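Local coordinates for protein nicotinate phosphoribosyltransferase (Vibrio cholerae, PDB 4HL7) that probably catalyses the ATP-dependent synthesis of nicotinate ribonucleotide from nicotinate and phosphoribosyl diphosphate, a step on the way to NAD, at residues 37-42 and 126-131; 117-122 and 133-138; 334-339 and 345-350. All blocks are in the same frame, centred on the assembly; numbering follows the deposited sequence. Where two conformers were deposited one is given.

Overall arrangement
Contacts 1 and 2 belong to the N-terminal part of the chain, their centres 11 Å apart. They share the antiparallel sheet, in which strands 38-46 and 116-122 are neighbours. They touch there, where Tyr41 N and Ile121 O probably form a hydrogen bond between these strands. Their segments alternate along the chain, in the order 37-42, 117-122, 126-131 and 133-138, so they interlock. Contact 3 comes later, in the TIM-barrel-related part of the chain, and belongs to the parallel sheet. Its centre is 32 Å from that of contact 1 and 30 Å from that of contact 2, across the centre of the chain. The protein thus combines two differently built sheets, each with helices packed on it.

Contact 1: residues 37-42 and 126-131; sequences VSVRYE and RDTILY
Val39 and Tyr41 of the strand face Thr128 and Ile129 of the 126-131 segment in a buried contact. Two of the three residue contacts meet at the Thr128 hydroxyl. Thr128 OG1 lies 3.4 Å from Val39 CG2 and 3.5 Å from Tyr41 CE2. It meets the Tyr41 ring at the edge, near the ring plane. The Thr128 torsion (chi1 62°) turns OG1 to the strand, between the backbone N and the carbonyl carbon. This hydroxyl is also hydrogen-bonded to Ser124 O, just before the helix. Further along the ring, Tyr41 OH lies 3.5 Å from Ile129 CA and 3.7 Å from Ile129 CB. Tyr41 has CG anti to its carbonyl carbon (chi1 -62°). This swings the ring over to Thr128 and puts the OH by Ile129. The tyrosine hydroxyl is hydrogen-bonded to Glu233 OE1.

No direct hydrogen bond joins the segments. A water bridges them instead. It donates to Val37 O at 2.9 Å and accepts from Arg126 N at 3.0 Å.

No salt bridge crosses between the two segments. Arg40 NH1 binds Glu42 OE1 at 2.7 Å, with the carboxylate at the edge of the guanidinium. Arg40 NH2 has further salt bridges to Glu379 and Glu398. Arg126 NH1 makes a longer bond of 3.3 Å to Asp127 OD2.

Helix 21-33 packs on Ile129, and strand 372-380 flanks Val39 and Tyr41. The short helical segment around Thr128 and the residues that follow thus pack against strand 38-46, in the antiparallel sheet of the NAPRTase N-terminal domain.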
# COMPACT_ATOMS: atom_id res chain seq x y z
N VAL A 37 -9.18 -2.84 -19.95
CA VAL A 37 -8.85 -4.03 -19.14
C VAL A 37 -9.75 -4.11 -17.92
O VAL A 37 -9.98 -3.09 -17.28
CB VAL A 37 -7.38 -3.93 -18.73
CG1 VAL A 37 -7.03 -4.91 -17.60
CG2 VAL A 37 -6.51 -4.18 -19.99
N SER A 38 -10.27 -5.31 -17.59
CA SER A 38 -11.11 -5.45 -16.38
C SER A 38 -10.34 -6.19 -15.27
O SER A 38 -9.34 -6.89 -15.56
CB SER A 38 -12.34 -6.24 -16.72
OG SER A 38 -13.14 -5.49 -17.66
N VAL A 39 -10.81 -6.07 -14.04
CA VAL A 39 -10.12 -6.74 -12.91
C VAL A 39 -11.13 -7.16 -11.87
O VAL A 39 -12.30 -6.70 -11.89
CB VAL A 39 -9.04 -5.82 -12.21
CG1 VAL A 39 -7.79 -5.59 -13.07
CG2 VAL A 39 -9.62 -4.47 -11.79
N ARG A 40 -10.68 -8.00 -10.94
CA ARG A 40 -11.47 -8.33 -9.74
C ARG A 40 -10.52 -8.29 -8.56
O ARG A 40 -9.44 -8.90 -8.62
CB ARG A 40 -12.11 -9.70 -9.82
CG ARG A 40 -12.91 -10.02 -8.52
CD ARG A 40 -13.82 -11.23 -8.68
NE ARG A 40 -13.11 -12.33 -9.36
CZ ARG A 40 -12.36 -13.20 -8.71
NH1 ARG A 40 -12.18 -13.09 -7.38
NH2 ARG A 40 -11.77 -14.14 -9.36
N TYR A 41 -10.90 -7.54 -7.52
CA TYR A 41 -10.14 -7.55 -6.24
C TYR A 41 -10.94 -8.27 -5.21
O TYR A 41 -12.20 -8.21 -5.22
CB TYR A 41 -9.98 -6.15 -5.68
CG TYR A 41 -9.20 -5.14 -6.54
CD1 TYR A 41 -7.81 -5.01 -6.42
CD2 TYR A 41 -9.86 -4.38 -7.54
CE1 TYR A 41 -7.10 -4.04 -7.16
CE2 TYR A 41 -9.16 -3.43 -8.31
CZ TYR A 41 -7.79 -3.28 -8.14
OH TYR A 41 -7.11 -2.32 -8.92
N GLU A 42 -10.23 -8.84 -4.21
CA GLU A 42 -10.91 -9.52 -3.12
C GLU A 42 -10.36 -9.06 -1.80
O GLU A 42 -9.14 -9.04 -1.61
CB GLU A 42 -10.74 -11.06 -3.20
CG GLU A 42 -11.41 -11.66 -4.43
CD GLU A 42 -12.95 -11.54 -4.39
OE1 GLU A 42 -13.55 -11.73 -5.49
OE2 GLU A 42 -13.55 -11.35 -3.28
N ARG A 126 -9.25 0.82 -14.61
CA ARG A 126 -9.19 2.27 -14.38
C ARG A 126 -10.31 2.76 -13.39
O ARG A 126 -10.07 3.60 -12.59
CB ARG A 126 -9.35 3.00 -15.70
CG ARG A 126 -9.21 4.54 -15.60
CD ARG A 126 -10.05 5.19 -16.71
NE ARG A 126 -9.84 6.63 -16.77
CZ ARG A 126 -10.66 7.55 -16.29
NH1 ARG A 126 -11.83 7.23 -15.74
NH2 ARG A 126 -10.31 8.81 -16.40
N ASP A 127 -11.48 2.20 -13.48
CA ASP A 127 -12.60 2.66 -12.69
C ASP A 127 -12.70 2.08 -11.28
O ASP A 127 -13.47 2.61 -10.43
CB ASP A 127 -13.85 2.48 -13.46
CG ASP A 127 -13.85 3.37 -14.76
OD1 ASP A 127 -14.68 3.16 -15.57
OD2 ASP A 127 -12.94 4.23 -14.91
N THR A 128 -11.91 1.05 -11.03
CA THR A 128 -11.98 0.34 -9.71
C THR A 128 -10.70 0.50 -8.90
O THR A 128 -10.70 0.16 -7.71
CB THR A 128 -12.35 -1.14 -9.81
OG1 THR A 128 -11.38 -1.87 -10.57
CG2 THR A 128 -13.79 -1.34 -10.42
N ILE A 129 -9.62 0.95 -9.55
CA ILE A 129 -8.32 0.97 -8.86
C ILE A 129 -8.34 1.88 -7.60
O ILE A 129 -7.66 1.60 -6.62
CB ILE A 129 -7.13 1.31 -9.79
CG1 ILE A 129 -5.80 1.23 -8.98
CG2 ILE A 129 -7.27 2.69 -10.36
CD1 ILE A 129 -4.59 1.01 -9.80
N LEU A 130 -9.13 2.95 -7.62
CA LEU A 130 -9.17 3.82 -6.46
C LEU A 130 -9.88 3.26 -5.22
O LEU A 130 -9.73 3.83 -4.14
CB LEU A 130 -9.74 5.20 -6.80
CG LEU A 130 -9.03 5.99 -7.91
CD1 LEU A 130 -9.65 7.37 -8.01
CD2 LEU A 130 -7.51 6.03 -7.69
N TYR A 131 -10.67 2.19 -5.37
CA TYR A 131 -11.45 1.67 -4.22
C TYR A 131 -10.57 1.23 -3.08
O TYR A 131 -10.89 1.46 -1.95
CB TYR A 131 -12.34 0.44 -4.57
CG TYR A 131 -13.71 0.78 -5.16
CD1 TYR A 131 -14.02 0.47 -6.48
CD2 TYR A 131 -14.66 1.40 -4.39
CE1 TYR A 131 -15.26 0.78 -7.02
CE2 TYR A 131 -15.91 1.72 -4.91
CZ TYR A 131 -16.21 1.39 -6.20
OH TYR A 131 -17.48 1.68 -6.70
O HOH W 1 -9.23 -0.34 -17.34

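Contact 2: residues 117-122 and 133-138; sequences LRISIR and TLVMAI
Val135 of the helix meets two isoleucines of the strand, Ile119 and Ile121. These three buried side chains make the whole contact. The closer approach is Ile119 CD1 to Val135 CG1, at 3.9 Å. These two side chains pass in opposite directions, CD1 beside CG1. Val135 holds CG1 anti to its backbone N (chi1 174°), which turns this methyl to Ile119 and leaves CG2 for the other isoleucine. Ile121 CD1 stands 4.2 Å from Val135 CG2, a slightly looser fit. Ile119 and Ile121 share nearly the same torsions and both point to the helix, so Val135 sits against both. The two isoleucines lie on the same face of the sheet.

The join is small. It buries 104 Å² in all, and no hydrogen bond crosses it. The backbones stay well apart, with Ile119 CA 9.1 Å from Val135 CA. The other strand face is more open. Ser120 is partly exposed there, and Arg122 is exposed. Ser120 OG is hydrogen-bonded to Glu42 OE2 of the adjoining strand.

Strand 116-122 lies between strands 104-109 and 38-46 in the antiparallel sheet. Ile119 also touches Val104 and Met106, while Ile121 touches Leu43. Helix 52-64 places Ile62 against Val135, and Met136 of helix 131-147 touches Leu43 of strand 38-46.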
# COMPACT_ATOMS: atom_id res chain seq x y z
N LEU A 117 -15.93 -11.44 6.75
CA LEU A 117 -16.56 -10.49 5.87
C LEU A 117 -15.79 -10.48 4.55
O LEU A 117 -14.58 -10.18 4.53
CB LEU A 117 -16.48 -9.12 6.51
CG LEU A 117 -17.27 -8.02 5.84
CD1 LEU A 117 -17.17 -6.78 6.71
CD2 LEU A 117 -16.70 -7.75 4.49
N ARG A 118 -16.49 -10.74 3.44
CA ARG A 118 -15.85 -10.72 2.13
C ARG A 118 -16.37 -9.55 1.28
O ARG A 118 -17.58 -9.27 1.26
CB ARG A 118 -16.02 -12.05 1.41
CG ARG A 118 -15.00 -13.09 1.89
N ILE A 119 -15.45 -8.81 0.66
CA ILE A 119 -15.84 -7.75 -0.25
C ILE A 119 -15.16 -8.04 -1.59
O ILE A 119 -13.94 -8.25 -1.64
CB ILE A 119 -15.40 -6.37 0.29
CG1 ILE A 119 -16.08 -6.10 1.64
CG2 ILE A 119 -15.74 -5.25 -0.69
CD1 ILE A 119 -15.42 -4.91 2.33
N SER A 120 -15.93 -7.99 -2.68
CA SER A 120 -15.42 -8.30 -4.04
C SER A 120 -15.63 -7.05 -4.90
O SER A 120 -16.73 -6.46 -4.88
CB SER A 120 -16.20 -9.42 -4.67
OG SER A 120 -16.12 -10.63 -3.92
N ILE A 121 -14.59 -6.61 -5.59
CA ILE A 121 -14.72 -5.36 -6.37
C ILE A 121 -14.41 -5.74 -7.81
O ILE A 121 -13.34 -6.28 -8.09
CB ILE A 121 -13.73 -4.33 -5.86
CG1 ILE A 121 -14.01 -3.95 -4.39
CG2 ILE A 121 -13.77 -3.05 -6.69
CD1 ILE A 121 -12.88 -3.09 -3.83
N ARG A 122 -15.34 -5.45 -8.74
CA ARG A 122 -15.21 -5.86 -10.14
C ARG A 122 -15.51 -4.69 -11.09
O ARG A 122 -16.51 -4.00 -10.88
CB ARG A 122 -16.30 -6.92 -10.49
CG ARG A 122 -16.24 -8.25 -9.72
CD ARG A 122 -17.30 -9.19 -10.25
NE ARG A 122 -17.18 -10.60 -9.81
CZ ARG A 122 -17.38 -11.03 -8.56
NH1 ARG A 122 -17.67 -10.16 -7.60
NH2 ARG A 122 -17.28 -12.33 -8.27
N THR A 133 -7.89 1.63 -1.05
CA THR A 133 -7.57 2.25 0.26
C THR A 133 -8.79 2.90 0.85
O THR A 133 -8.82 3.12 2.04
CB THR A 133 -6.35 3.23 0.29
OG1 THR A 133 -6.64 4.47 -0.33
CG2 THR A 133 -5.09 2.54 -0.32
N LEU A 134 -9.75 3.32 -0.00
CA LEU A 134 -10.99 3.92 0.52
C LEU A 134 -11.78 2.85 1.27
O LEU A 134 -12.31 3.10 2.36
CB LEU A 134 -11.86 4.50 -0.61
CG LEU A 134 -11.17 5.55 -1.47
CD1 LEU A 134 -12.02 5.92 -2.70
CD2 LEU A 134 -10.77 6.76 -0.63
N VAL A 135 -11.89 1.67 0.66
CA VAL A 135 -12.62 0.58 1.29
C VAL A 135 -11.88 0.14 2.55
O VAL A 135 -12.49 -0.04 3.58
CB VAL A 135 -12.88 -0.62 0.31
CG1 VAL A 135 -13.52 -1.81 1.06
CG2 VAL A 135 -13.78 -0.19 -0.87
N MSE A 136 -10.56 0.02 2.49
CA MSE A 136 -9.80 -0.43 3.72
C MSE A 136 -9.98 0.55 4.82
O MSE A 136 -10.24 0.14 5.94
CB MSE A 136 -8.33 -0.70 3.36
CG MSE A 136 -8.31 -1.91 2.48
SE MSE A 136 -6.44 -2.15 1.86
CE MSE A 136 -5.66 -2.73 3.58
N ALA A 137 -9.95 1.87 4.51
CA ALA A 137 -10.07 2.96 5.52
C ALA A 137 -11.44 3.00 6.15
O ALA A 137 -11.60 3.28 7.37
CB ALA A 137 -9.71 4.32 4.95
N ILE A 138 -12.43 2.69 5.31
CA ILE A 138 -13.80 2.65 5.75
C ILE A 138 -13.98 1.45 6.70
O ILE A 138 -14.53 1.61 7.75
CB ILE A 138 -14.75 2.49 4.52
CG1 ILE A 138 -14.96 3.87 3.84
CG2 ILE A 138 -16.10 1.88 4.96
CD1 ILE A 138 -15.51 3.75 2.40

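Contact 3: residues 334-339 and 345-350; sequences ELCEYF and ISFGIG. With SO4 (sulfate ion), chain C.
Phe347 points its ring at the helix, where Leu335 and Cys336 receive it. The ring presents an edge to Leu335, whose CB lies near the ring plane, 3.5 Å from Phe347 CE2. The two side chains cross at a slant, and Leu335 CD1 is 3.9 Å from the same CE2. Cys336 SG comes from the other side of CZ, 3.5 Å from Phe347 CE1 and 4.7 Å from the ring centroid. The sulfur sits 70° off the ring normal, an oblique sulfur-aromatic contact.

Ile345 fills in beside them. With CG1 between the backbone N and the carbonyl carbon (chi1 70°), its CD1 reaches Cys336 CA at 3.8 Å. Its CG2 touches Phe339 CB at 4.1 Å. The Phe339 ring turns from the strand and touches Ile306 of helix 298-311.

At the far end of the strand, Gly350 N donates to sulfate O1 at 2.8 Å. Gly350 is the N-cap of helix 351-354, and Thr351 N is also hydrogen-bonded to the sulfate, probably from the crystallisation liquor.

The 334-339 and 345-349 axes run at 160°, nearly antiparallel. Helix 329-339 links strands 320-323 and 344-349 in a beta-alpha-beta unit, consistent with the TIM-barrel type of this family.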
# COMPACT_ATOMS: atom_id res chain seq x y z
N GLU A 334 17.88 0.53 13.48
CA GLU A 334 18.80 -0.56 13.16
C GLU A 334 19.18 -0.56 11.67
O GLU A 334 20.36 -0.82 11.29
CB GLU A 334 18.17 -1.92 13.52
CG GLU A 334 19.10 -3.09 13.37
CD GLU A 334 18.42 -4.43 13.62
OE1 GLU A 334 19.18 -5.39 13.89
OE2 GLU A 334 17.15 -4.54 13.54
N LEU A 335 18.18 -0.35 10.83
CA LEU A 335 18.40 -0.30 9.37
C LEU A 335 19.22 0.94 9.03
O LEU A 335 20.09 0.86 8.14
CB LEU A 335 17.06 -0.34 8.61
CG LEU A 335 16.56 -1.80 8.58
CD1 LEU A 335 15.07 -1.82 8.21
CD2 LEU A 335 17.33 -2.68 7.62
N CYS A 336 18.96 2.06 9.74
CA CYS A 336 19.77 3.30 9.54
C CYS A 336 21.27 3.02 9.72
O CYS A 336 22.08 3.43 8.89
CB CYS A 336 19.39 4.39 10.52
SG CYS A 336 17.79 5.17 10.19
N GLU A 337 21.61 2.33 10.81
CA GLU A 337 23.02 2.05 11.11
C GLU A 337 23.63 1.12 10.07
O GLU A 337 24.82 1.27 9.70
CB GLU A 337 23.15 1.48 12.52
CG GLU A 337 22.88 2.60 13.53
CD GLU A 337 22.78 2.16 14.98
OE1 GLU A 337 23.22 2.96 15.82
OE2 GLU A 337 22.25 1.05 15.29
N TYR A 338 22.88 0.12 9.66
CA TYR A 338 23.39 -0.90 8.78
C TYR A 338 23.65 -0.32 7.37
O TYR A 338 24.55 -0.78 6.69
CB TYR A 338 22.41 -2.05 8.62
CG TYR A 338 22.97 -3.30 7.97
CD1 TYR A 338 23.71 -4.23 8.72
CD2 TYR A 338 22.75 -3.58 6.62
CE1 TYR A 338 24.22 -5.40 8.13
CE2 TYR A 338 23.25 -4.72 6.02
CZ TYR A 338 23.97 -5.64 6.77
OH TYR A 338 24.42 -6.78 6.14
N PHE A 339 22.82 0.63 6.95
CA PHE A 339 22.90 1.16 5.55
C PHE A 339 23.53 2.55 5.43
O PHE A 339 23.69 3.07 4.33
CB PHE A 339 21.53 1.03 4.82
CG PHE A 339 21.18 -0.38 4.49
CD1 PHE A 339 20.12 -1.03 5.16
CD2 PHE A 339 21.90 -1.07 3.55
CE1 PHE A 339 19.82 -2.37 4.89
CE2 PHE A 339 21.60 -2.41 3.22
CZ PHE A 339 20.54 -3.08 3.89
N ILE A 345 17.98 6.01 2.10
CA ILE A 345 16.91 5.23 2.63
C ILE A 345 15.75 6.08 3.16
O ILE A 345 15.90 7.26 3.55
CB ILE A 345 17.39 4.30 3.77
CG1 ILE A 345 17.75 5.14 5.02
CG2 ILE A 345 18.52 3.43 3.30
CD1 ILE A 345 18.35 4.29 6.17
N SER A 346 14.58 5.45 3.21
CA SER A 346 13.46 6.01 3.93
C SER A 346 12.59 4.84 4.42
O SER A 346 12.62 3.73 3.85
CB SER A 346 12.63 6.95 3.05
OG SER A 346 11.72 7.70 3.88
N PHE A 347 11.82 5.09 5.50
CA PHE A 347 10.96 4.03 6.09
C PHE A 347 9.49 4.34 5.86
O PHE A 347 9.03 5.35 6.32
CB PHE A 347 11.27 3.97 7.59
CG PHE A 347 12.74 3.63 7.81
CD1 PHE A 347 13.69 4.65 8.05
CD2 PHE A 347 13.18 2.32 7.63
CE1 PHE A 347 15.06 4.32 8.14
CE2 PHE A 347 14.55 2.01 7.73
CZ PHE A 347 15.47 3.02 7.97
N GLY A 348 8.81 3.48 5.09
CA GLY A 348 7.40 3.67 4.83
C GLY A 348 6.63 2.96 5.92
O GLY A 348 6.54 1.73 5.91
N ILE A 349 6.08 3.73 6.85
CA ILE A 349 5.40 3.15 8.03
C ILE A 349 3.88 3.43 8.06
O ILE A 349 3.44 4.56 7.77
CB ILE A 349 6.05 3.65 9.30
CG1 ILE A 349 7.58 3.40 9.19
CG2 ILE A 349 5.41 2.94 10.50
CD1 ILE A 349 8.37 3.68 10.50
N GLY A 350 3.11 2.39 8.32
CA GLY A 350 1.65 2.48 8.25
C GLY A 350 1.07 2.37 9.66
O GLY A 350 1.05 3.33 10.40
S SO4 C . 2.60 -1.26 7.83
O1 SO4 C . 3.63 -0.32 8.41
O2 SO4 C . 1.21 -0.67 7.69
O3 SO4 C . 3.15 -1.83 6.58
O4 SO4 C . 2.26 -2.37 8.77